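Local coordinates for protein pyruvate synthase subunit PorC (Thermotoga maritima MSB8, PDB 2RAA) that is the gamma chain of a four-subunit pyruvate synthase, which oxidises pyruvate with CoA to acetyl-CoA and CO2 and passes the electrons to ferredoxin, at residues A[22-26]-A[99-103]; A[109-115]-A[130-136]; A[118-122]-A[200-204]. All coordinates share one frame; numbering follows the deposited sequence.

Contact 1. Residues A[22-26]-A[99-103]; sequences IRWHG and AIVEG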
loop_
_atom_site.group_PDB
_atom_site.type_symbol
_atom_site.label_atom_id
_atom_site.label_comp_id
_atom_site.label_asym_id
_atom_site.label_seq_id
_atom_site.Cartn_x
_atom_site.Cartn_y
_atom_site.Cartn_z
ATOM N N ILE A 22 -2.646 8.467 -3.651
ATOM C CA ILE A 22 -1.688 7.514 -3.147
ATOM C C ILE A 22 -0.752 7.043 -4.266
ATOM O O ILE A 22 -1.205 6.707 -5.336
ATOM C CB ILE A 22 -2.427 6.277 -2.654
ATOM C CG1 ILE A 22 -3.435 6.675 -1.542
ATOM C CG2 ILE A 22 -1.412 5.239 -2.166
ATOM C CD1 ILE A 22 -4.640 5.778 -1.457
ATOM N N ARG A 23 0.550 7.016 -4.027
ATOM C CA ARG A 23 1.493 6.592 -5.061
ATOM C C ARG A 23 2.283 5.429 -4.512
ATOM O O ARG A 23 2.834 5.516 -3.439
ATOM C CB ARG A 23 2.444 7.711 -5.445
ATOM C CG ARG A 23 3.429 7.327 -6.559
ATOM C CD ARG A 23 4.254 8.549 -6.945
ATOM N NE ARG A 23 5.208 8.891 -5.908
ATOM C CZ ARG A 23 5.774 10.079 -5.759
ATOM N NH1 ARG A 23 5.467 11.107 -6.546
ATOM N NH2 ARG A 23 6.637 10.239 -4.780
ATOM N N TRP A 24 2.318 4.346 -5.259
ATOM C CA TRP A 24 2.929 3.113 -4.787
ATOM C C TRP A 24 4.211 2.922 -5.491
ATOM O O TRP A 24 4.273 3.212 -6.689
ATOM C CB TRP A 24 2.105 1.892 -5.203
ATOM C CG TRP A 24 0.761 1.851 -4.685
ATOM C CD1 TRP A 24 -0.264 2.629 -5.076
ATOM C CD2 TRP A 24 0.233 0.925 -3.715
ATOM N NE1 TRP A 24 -1.404 2.271 -4.408
ATOM C CE2 TRP A 24 -1.119 1.255 -3.535
ATOM C CE3 TRP A 24 0.786 -0.112 -2.958
ATOM C CZ2 TRP A 24 -1.944 0.578 -2.631
ATOM C CZ3 TRP A 24 -0.021 -0.795 -2.058
ATOM C CH2 TRP A 24 -1.369 -0.447 -1.892
ATOM N N HIS A 25 5.190 2.334 -4.794
ATOM C CA HIS A 25 6.473 1.978 -5.396
ATOM C C HIS A 25 6.789 0.540 -5.040
ATOM O O HIS A 25 6.814 0.168 -3.881
ATOM C CB HIS A 25 7.578 2.882 -4.909
ATOM C CG HIS A 25 7.358 4.313 -5.256
ATOM N ND1 HIS A 25 7.966 4.916 -6.337
ATOM C CD2 HIS A 25 6.572 5.256 -4.683
ATOM C CE1 HIS A 25 7.574 6.178 -6.403
ATOM N NE2 HIS A 25 6.723 6.408 -5.417
ATOM N N GLY A 26 7.002 -0.259 -6.066
ATOM C CA GLY A 26 7.337 -1.646 -5.921
ATOM C C GLY A 26 8.050 -2.034 -7.196
ATOM O O GLY A 26 8.244 -1.200 -8.077
ATOM N N ALA A 99 14.195 10.495 -4.123
ATOM C CA ALA A 99 13.359 10.637 -5.317
ATOM C C ALA A 99 11.969 10.032 -5.100
ATOM O O ALA A 99 10.974 10.496 -5.662
ATOM C CB ALA A 99 14.027 9.954 -6.500
ATOM N N ILE A 100 11.922 8.998 -4.266
ATOM C CA ILE A 100 10.701 8.226 -4.016
ATOM C C ILE A 100 9.708 9.033 -3.192
ATOM O O ILE A 100 8.553 8.653 -3.087
ATOM C CB ILE A 100 11.050 6.853 -3.305
ATOM C CG1 ILE A 100 10.486 5.676 -4.091
ATOM C CG2 ILE A 100 10.671 6.826 -1.821
ATOM C CD1 ILE A 100 11.221 5.490 -5.451
ATOM N N VAL A 101 10.167 10.146 -2.622
ATOM C CA VAL A 101 9.367 10.971 -1.725
ATOM C C VAL A 101 9.038 12.352 -2.332
ATOM O O VAL A 101 8.463 13.224 -1.679
ATOM C CB VAL A 101 10.075 11.042 -0.358
ATOM C CG1 VAL A 101 9.728 12.305 0.396
ATOM C CG2 VAL A 101 9.764 9.780 0.466
ATOM N N GLU A 102 9.340 12.512 -3.618
ATOM C CA GLU A 102 9.035 13.742 -4.331
ATOM C C GLU A 102 7.548 14.048 -4.340
ATOM O O GLU A 102 6.737 13.179 -4.633
ATOM C CB GLU A 102 9.555 13.665 -5.767
ATOM C CG GLU A 102 11.060 13.884 -5.855
ATOM C CD GLU A 102 11.571 13.981 -7.288
ATOM O OE1 GLU A 102 10.981 13.321 -8.176
ATOM O OE2 GLU A 102 12.575 14.706 -7.515
ATOM N N GLY A 103 7.187 15.287 -4.014
ATOM C CA GLY A 103 5.784 15.704 -3.999
ATOM C C GLY A 103 5.022 15.369 -2.725
ATOM O O GLY A 103 3.872 15.803 -2.546
#

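Contact 2. Residues A[109-115]-A[130-136]; sequences ILLVNTV and KICVVDA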
loop_
_atom_site.group_PDB
_atom_site.type_symbol
_atom_site.label_atom_id
_atom_site.label_comp_id
_atom_site.label_asym_id
_atom_site.label_seq_id
_atom_site.Cartn_x
_atom_site.Cartn_y
_atom_site.Cartn_z
ATOM N N ILE A 109 1.951 10.870 4.466
ATOM C CA ILE A 109 2.450 9.635 5.079
ATOM C C ILE A 109 3.357 8.871 4.164
ATOM O O ILE A 109 3.091 8.724 2.993
ATOM C CB ILE A 109 1.288 8.662 5.472
ATOM C CG1 ILE A 109 0.399 9.313 6.535
ATOM C CG2 ILE A 109 1.822 7.314 5.970
ATOM C CD1 ILE A 109 -0.757 8.453 7.020
ATOM N N LEU A 110 4.433 8.356 4.725
ATOM C CA LEU A 110 5.305 7.448 4.009
ATOM C C LEU A 110 5.100 6.106 4.704
ATOM O O LEU A 110 5.376 5.962 5.890
ATOM C CB LEU A 110 6.744 7.917 4.063
ATOM C CG LEU A 110 7.832 7.026 3.518
ATOM C CD1 LEU A 110 7.558 6.575 2.083
ATOM C CD2 LEU A 110 9.151 7.800 3.629
ATOM N N LEU A 111 4.561 5.147 3.955
ATOM C CA LEU A 111 4.261 3.819 4.473
ATOM C C LEU A 111 5.238 2.854 3.796
ATOM O O LEU A 111 5.398 2.904 2.561
ATOM C CB LEU A 111 2.786 3.468 4.178
ATOM C CG LEU A 111 2.345 2.014 4.423
ATOM C CD1 LEU A 111 2.485 1.613 5.891
ATOM C CD2 LEU A 111 0.940 1.769 3.864
ATOM N N VAL A 112 5.900 2.000 4.591
ATOM C CA VAL A 112 6.976 1.126 4.092
ATOM C C VAL A 112 6.904 -0.291 4.650
ATOM O O VAL A 112 6.572 -0.507 5.803
ATOM C CB VAL A 112 8.398 1.729 4.382
ATOM C CG1 VAL A 112 9.492 0.998 3.602
ATOM C CG2 VAL A 112 8.455 3.215 4.019
ATOM N N ASN A 113 7.226 -1.251 3.783
ATOM C CA ASN A 113 7.308 -2.675 4.110
ATOM C C ASN A 113 8.743 -2.843 4.500
ATOM O O ASN A 113 9.632 -2.876 3.648
ATOM C CB ASN A 113 7.007 -3.555 2.880
ATOM C CG ASN A 113 7.360 -5.026 3.092
ATOM O OD1 ASN A 113 7.268 -5.538 4.195
ATOM N ND2 ASN A 113 7.716 -5.718 2.007
ATOM N N THR A 114 8.989 -2.910 5.792
ATOM C CA THR A 114 10.349 -2.993 6.243
ATOM C C THR A 114 10.399 -3.509 7.626
ATOM O O THR A 114 9.490 -3.271 8.407
ATOM C CB THR A 114 11.010 -1.601 6.252
ATOM O OG1 THR A 114 12.415 -1.745 6.495
ATOM C CG2 THR A 114 10.358 -0.663 7.304
ATOM N N VAL A 115 11.479 -4.210 7.932
ATOM C CA VAL A 115 11.736 -4.648 9.306
ATOM C C VAL A 115 12.593 -3.619 10.066
ATOM O O VAL A 115 12.820 -3.774 11.245
ATOM C CB VAL A 115 12.410 -6.021 9.340
ATOM C CG1 VAL A 115 13.894 -5.896 8.940
ATOM C CG2 VAL A 115 12.231 -6.638 10.700
ATOM N N LYS A 130 5.074 11.924 8.971
ATOM C CA LYS A 130 4.717 10.634 9.539
ATOM C C LYS A 130 5.272 9.521 8.659
ATOM O O LYS A 130 5.074 9.515 7.458
ATOM C CB LYS A 130 3.194 10.488 9.725
ATOM C CG LYS A 130 2.818 9.302 10.625
ATOM C CD LYS A 130 1.340 8.915 10.524
ATOM C CE LYS A 130 0.442 9.837 11.331
ATOM N NZ LYS A 130 -0.993 9.429 11.155
ATOM N N ILE A 131 6.004 8.604 9.274
ATOM C CA ILE A 131 6.526 7.414 8.611
ATOM C C ILE A 131 5.923 6.210 9.314
ATOM O O ILE A 131 6.055 6.081 10.515
ATOM C CB ILE A 131 8.067 7.305 8.715
ATOM C CG1 ILE A 131 8.738 8.423 7.898
ATOM C CG2 ILE A 131 8.523 5.902 8.284
ATOM C CD1 ILE A 131 10.244 8.600 8.127
ATOM N N CYS A 132 5.244 5.348 8.568
ATOM C CA CYS A 132 4.639 4.146 9.121
ATOM C C CYS A 132 5.366 2.939 8.508
ATOM O O CYS A 132 5.716 2.968 7.328
ATOM C CB CYS A 132 3.154 4.133 8.779
ATOM S SG CYS A 132 2.275 5.689 9.117
ATOM N N VAL A 133 5.620 1.904 9.300
ATOM C CA VAL A 133 6.355 0.728 8.827
ATOM C C VAL A 133 5.658 -0.539 9.318
ATOM O O VAL A 133 5.005 -0.546 10.373
ATOM C CB VAL A 133 7.833 0.699 9.344
ATOM C CG1 VAL A 133 8.604 1.938 8.929
ATOM C CG2 VAL A 133 7.895 0.500 10.864
ATOM N N VAL A 134 5.778 -1.616 8.547
ATOM C CA VAL A 134 5.171 -2.891 8.957
ATOM C C VAL A 134 5.897 -3.985 8.199
ATOM O O VAL A 134 6.279 -3.794 7.067
ATOM C CB VAL A 134 3.677 -2.963 8.633
ATOM C CG1 VAL A 134 3.429 -2.730 7.127
ATOM C CG2 VAL A 134 3.020 -4.286 9.155
ATOM N N ASP A 135 6.092 -5.123 8.830
ATOM C CA ASP A 135 6.834 -6.246 8.153
ATOM C C ASP A 135 5.823 -7.074 7.382
ATOM O O ASP A 135 5.348 -8.139 7.847
ATOM C CB ASP A 135 7.544 -7.072 9.220
ATOM C CG ASP A 135 8.316 -8.220 8.651
ATOM O OD1 ASP A 135 8.417 -8.313 7.397
ATOM O OD2 ASP A 135 8.770 -9.033 9.477
ATOM N N ALA A 136 5.452 -6.568 6.202
ATOM C CA ALA A 136 4.332 -7.162 5.453
ATOM C C ALA A 136 4.785 -8.468 4.854
ATOM O O ALA A 136 4.021 -9.425 4.809
ATOM C CB ALA A 136 3.834 -6.250 4.382
#

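Contact 3. Residues A[118-122]-A[200-204]; sequences FEFVR and VKCSE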
loop_
_atom_site.group_PDB
_atom_site.type_symbol
_atom_site.label_atom_id
_atom_site.label_comp_id
_atom_site.label_asym_id
_atom_site.label_seq_id
_atom_site.Cartn_x
_atom_site.Cartn_y
_atom_site.Cartn_z
ATOM N N PHE A 118 12.022 3.859 11.967
ATOM C CA PHE A 118 11.720 5.160 11.380
ATOM C C PHE A 118 12.983 5.918 11.008
ATOM O O PHE A 118 13.056 6.526 9.938
ATOM C CB PHE A 118 10.856 6.010 12.314
ATOM C CG PHE A 118 9.649 5.288 12.858
ATOM C CD1 PHE A 118 8.649 4.852 12.013
ATOM C CD2 PHE A 118 9.515 5.055 14.220
ATOM C CE1 PHE A 118 7.541 4.181 12.511
ATOM C CE2 PHE A 118 8.414 4.390 14.724
ATOM C CZ PHE A 118 7.425 3.953 13.868
ATOM N N GLU A 119 13.979 5.862 11.887
ATOM C CA GLU A 119 15.256 6.547 11.684
ATOM C C GLU A 119 15.961 6.084 10.410
ATOM O O GLU A 119 16.507 6.899 9.677
ATOM C CB GLU A 119 16.170 6.328 12.896
ATOM C CG GLU A 119 17.390 7.227 12.937
ATOM C CD GLU A 119 18.199 7.049 14.224
ATOM O OE1 GLU A 119 18.331 5.888 14.698
ATOM O OE2 GLU A 119 18.710 8.074 14.750
ATOM N N PHE A 120 15.949 4.777 10.152
ATOM C CA PHE A 120 16.544 4.238 8.927
ATOM C C PHE A 120 15.851 4.785 7.681
ATOM O O PHE A 120 16.500 5.197 6.712
ATOM C CB PHE A 120 16.482 2.707 8.907
ATOM C CG PHE A 120 16.866 2.119 7.587
ATOM C CD1 PHE A 120 18.182 2.154 7.159
ATOM C CD2 PHE A 120 15.910 1.562 6.752
ATOM C CE1 PHE A 120 18.543 1.623 5.920
ATOM C CE2 PHE A 120 16.257 1.028 5.520
ATOM C CZ PHE A 120 17.573 1.052 5.102
ATOM N N VAL A 121 14.523 4.778 7.725
ATOM C CA VAL A 121 13.704 5.247 6.613
ATOM C C VAL A 121 13.931 6.745 6.376
ATOM O O VAL A 121 13.998 7.212 5.237
ATOM C CB VAL A 121 12.200 4.983 6.877
ATOM C CG1 VAL A 121 11.347 5.534 5.727
ATOM C CG2 VAL A 121 11.946 3.488 7.094
ATOM N N ARG A 122 14.047 7.482 7.474
ATOM C CA ARG A 122 14.306 8.916 7.438
ATOM C C ARG A 122 15.640 9.225 6.780
ATOM O O ARG A 122 15.755 10.192 6.038
ATOM C CB ARG A 122 14.320 9.454 8.859
ATOM C CG ARG A 122 13.518 10.714 9.047
ATOM C CD ARG A 122 12.832 10.696 10.406
ATOM N NE ARG A 122 11.483 11.258 10.334
ATOM C CZ ARG A 122 10.532 11.041 11.238
ATOM N NH1 ARG A 122 10.765 10.262 12.301
ATOM N NH2 ARG A 122 9.340 11.603 11.068
ATOM N N VAL A 200 0.788 -2.342 11.792
ATOM C CA VAL A 200 1.557 -1.207 11.299
ATOM C C VAL A 200 1.885 -0.272 12.479
ATOM O O VAL A 200 1.032 -0.072 13.336
ATOM C CB VAL A 200 0.777 -0.442 10.217
ATOM C CG1 VAL A 200 -0.610 0.030 10.756
ATOM C CG2 VAL A 200 1.621 0.726 9.664
ATOM N N LYS A 201 3.102 0.286 12.539
ATOM C CA LYS A 201 3.461 1.230 13.607
ATOM C C LYS A 201 3.880 2.562 13.025
ATOM O O LYS A 201 4.554 2.612 12.006
ATOM C CB LYS A 201 4.603 0.702 14.487
ATOM C CG LYS A 201 4.376 -0.662 15.133
ATOM C CD LYS A 201 3.219 -0.681 16.130
ATOM C CE LYS A 201 3.045 -2.097 16.727
ATOM N NZ LYS A 201 1.843 -2.202 17.617
ATOM N N CYS A 202 3.512 3.641 13.717
ATOM C CA CYS A 202 3.766 4.988 13.242
ATOM C C CYS A 202 4.667 5.899 14.096
ATOM O O CYS A 202 4.660 5.867 15.322
ATOM C CB CYS A 202 2.426 5.687 13.024
ATOM S SG CYS A 202 1.581 5.035 11.618
ATOM N N SER A 203 5.387 6.736 13.358
ATOM C CA SER A 203 6.282 7.782 13.810
ATOM C C SER A 203 5.601 8.808 14.717
ATOM O O SER A 203 6.176 9.260 15.717
ATOM C CB SER A 203 6.751 8.489 12.542
ATOM O OG SER A 203 7.833 9.341 12.729
ATOM N N GLU A 204 4.379 9.187 14.343
ATOM C CA GLU A 204 3.581 10.165 15.088
ATOM C C GLU A 204 2.153 9.635 15.203
ATOM O O GLU A 204 1.737 8.772 14.406
ATOM C CB GLU A 204 3.583 11.500 14.339
ATOM C CG GLU A 204 4.972 11.869 13.803
ATOM C CD GLU A 204 4.963 13.023 12.820
ATOM O OE1 GLU A 204 3.883 13.626 12.588
ATOM O OE2 GLU A 204 6.057 13.316 12.276
#

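Contact 1. Residues A[22-26]-A[99-103]
Arg23, on strand 19-27, reaches the backbone of the loop 99-103 with its guanidinium end. With chi1 at -178° the chain leaves the strand extended, then bends at chi3 and brings the guanidinium to the loop. NH1 and NH2 both donate to one atom, the carbonyl oxygen of Glu102. The bond from NH2 to Glu102 O is 2.9 Å and lies in the carbonyl plane, on a lone pair. The bond from NH1 to Glu102 O is 3.1 Å, from a donor tilted out of that plane. NH2 also donates to Ile100 O at 3.0 Å, but from above the carbonyl plane. NH1 has a further acceptor in Val82 O. On the strand itself, Arg23 NE donates to His25 NE2 at 2.9 Å. The donor lies in the plane of the imidazole, which probably limits how far the ring can turn.

The tightly packed part is at His25. Ile100 CG1 sits over one face of the ring, 3.6 Å from its centroid, in a CH-pi contact. Ile100 CD1 reaches the same ring at ND1, 3.4 Å away. Strand residue Val88 also touches both His25 and Arg23.

The outer side is looser. Ala99 and Glu102 are exposed, and the carboxylate of Glu102 makes no salt bridge with Arg23: Arg23 NH1 and Glu102 OE1 are 6.2 Å apart.

NE2 of His25 takes the role of acceptor here, which is consistent with a ring that carries no proton on that nitrogen. The buried guanidinium is thus met on the loop side by main-chain carbonyls and not by the Glu102 carboxylate.

Contact 2. Residues A[109-115]-A[130-136]
Strands 109-113 and 130-134 are the two parallel strands of a right-handed beta-alpha-beta crossover, with helix 118-125 between them. Their axes come within 4.7 Å and are 18° apart. The backbone ladder runs from Leu110 N to Lys130 O, Cys132 N to Leu110 O, Val112 N to Cys132 O, Val134 N to Val112 O and Thr114 N to Val134 O. The tightest of these, Cys132 N to Leu110 O, measures 2.8 Å.

Leu110 and Ile131 point to the face covered by helix 118-125, where both touch Val121. On the other face, towards helix 150-161, Ile109 CG2 rests 3.6 Å from Cys132 SG. Leu111 CD1 lies 3.9 Å from Cys132 CB. Cys132 pairs with Cys202 in a disulfide, modelled long at 2.7 Å between SG atoms. Ile109 and Lys130 run side by side, their CD1 and CD atoms 4.1 Å apart. Past the strand end, Thr114 CG2 meets Val133 CB at 3.5 Å, while Thr114 OG1 is hydrogen-bonded to Glu93.

At the C-terminal end of the pair, Asp135 is the N-cap of helix 136-143. With CG anti to the backbone N (chi1 168°), the Asn113 amide reaches the first turn of this helix. ND2 bonds to Ile91 O and Thr137 OG1, while OD1 accepts from Ala136 N at 2.9 Å, with the donor tilted 33° from the amide carbonyl plane.

Contact 3. Residues A[118-122]-A[200-204]
Phe118 and Arg122, one turn apart on helix 118-125, meet the C-terminal tail of the chain, residues 201-204. The Phe118 ring lies against the backbone. Ser203 N sits over one face, 3.3 Å above the ring plane and offset toward the rim. Lys201 O comes to the ring edge, 3.4 Å from Phe118 CE1. With chi1 at -49°, CG is anti to the carbonyl carbon, which directs the ring at the tail.

Neither of these polar atoms depends on the ring. Ser203 N is hydrogen-bonded to the backbone of Ile131, and Lys201 O to that of Val133. An alanine here would lack the Phe118 ring, and this would probably open a gap between helix 118-125 and the tail and leave the Ser203 peptide less covered.

The hydroxyl of Ser203 accepts two weak hydrogen bonds. Arg122 NH1 is 3.1 Å and Arg122 NH2 is 3.2 Å from Ser203 OG, and both bonds are strongly bent. Arg122 NE is satisfied by Phe127 O in the following loop. The charge of Arg122 also faces Glu204, but the salt bridge is long, with NH2 3.9 Å from OE2. The guanidinium and carboxylate planes are 17° apart, and OE2 lies near the guanidinium plane. Within the helix, Arg122 N bonds to Phe118 O at 2.8 Å.

The contact lies at the surface. Strand 201-202 is the last in the sheet, antiparallel to strand 130-134. Ile131 of that strand packs under Phe118, Val121 and Arg122, while helix 150-161 lies against Val200 and Cys202.

All three contacts involve one mixed sheet. Contact 1 lies toward its middle, on strand 19-27, and contacts 2 and 3 follow toward the edge at strand 201-202. Contacts 2 and 3 are close neighbours, with centres about 7 Å apart. They are joined by backbone bonds such as Ile131 O to Ser203 N, 3.0 Å, and by the Cys132-Cys202 pair. Helix 118-125 of contact 3 is the connection between the two strands of contact 2. Contacts 1 and 2 have centres about 13 Å apart and meet where Val101 CG2 packs on Leu110 CD2 at 3.8 Å. Contacts 1 and 3 do not touch; their nearest atoms are about 7 Å apart.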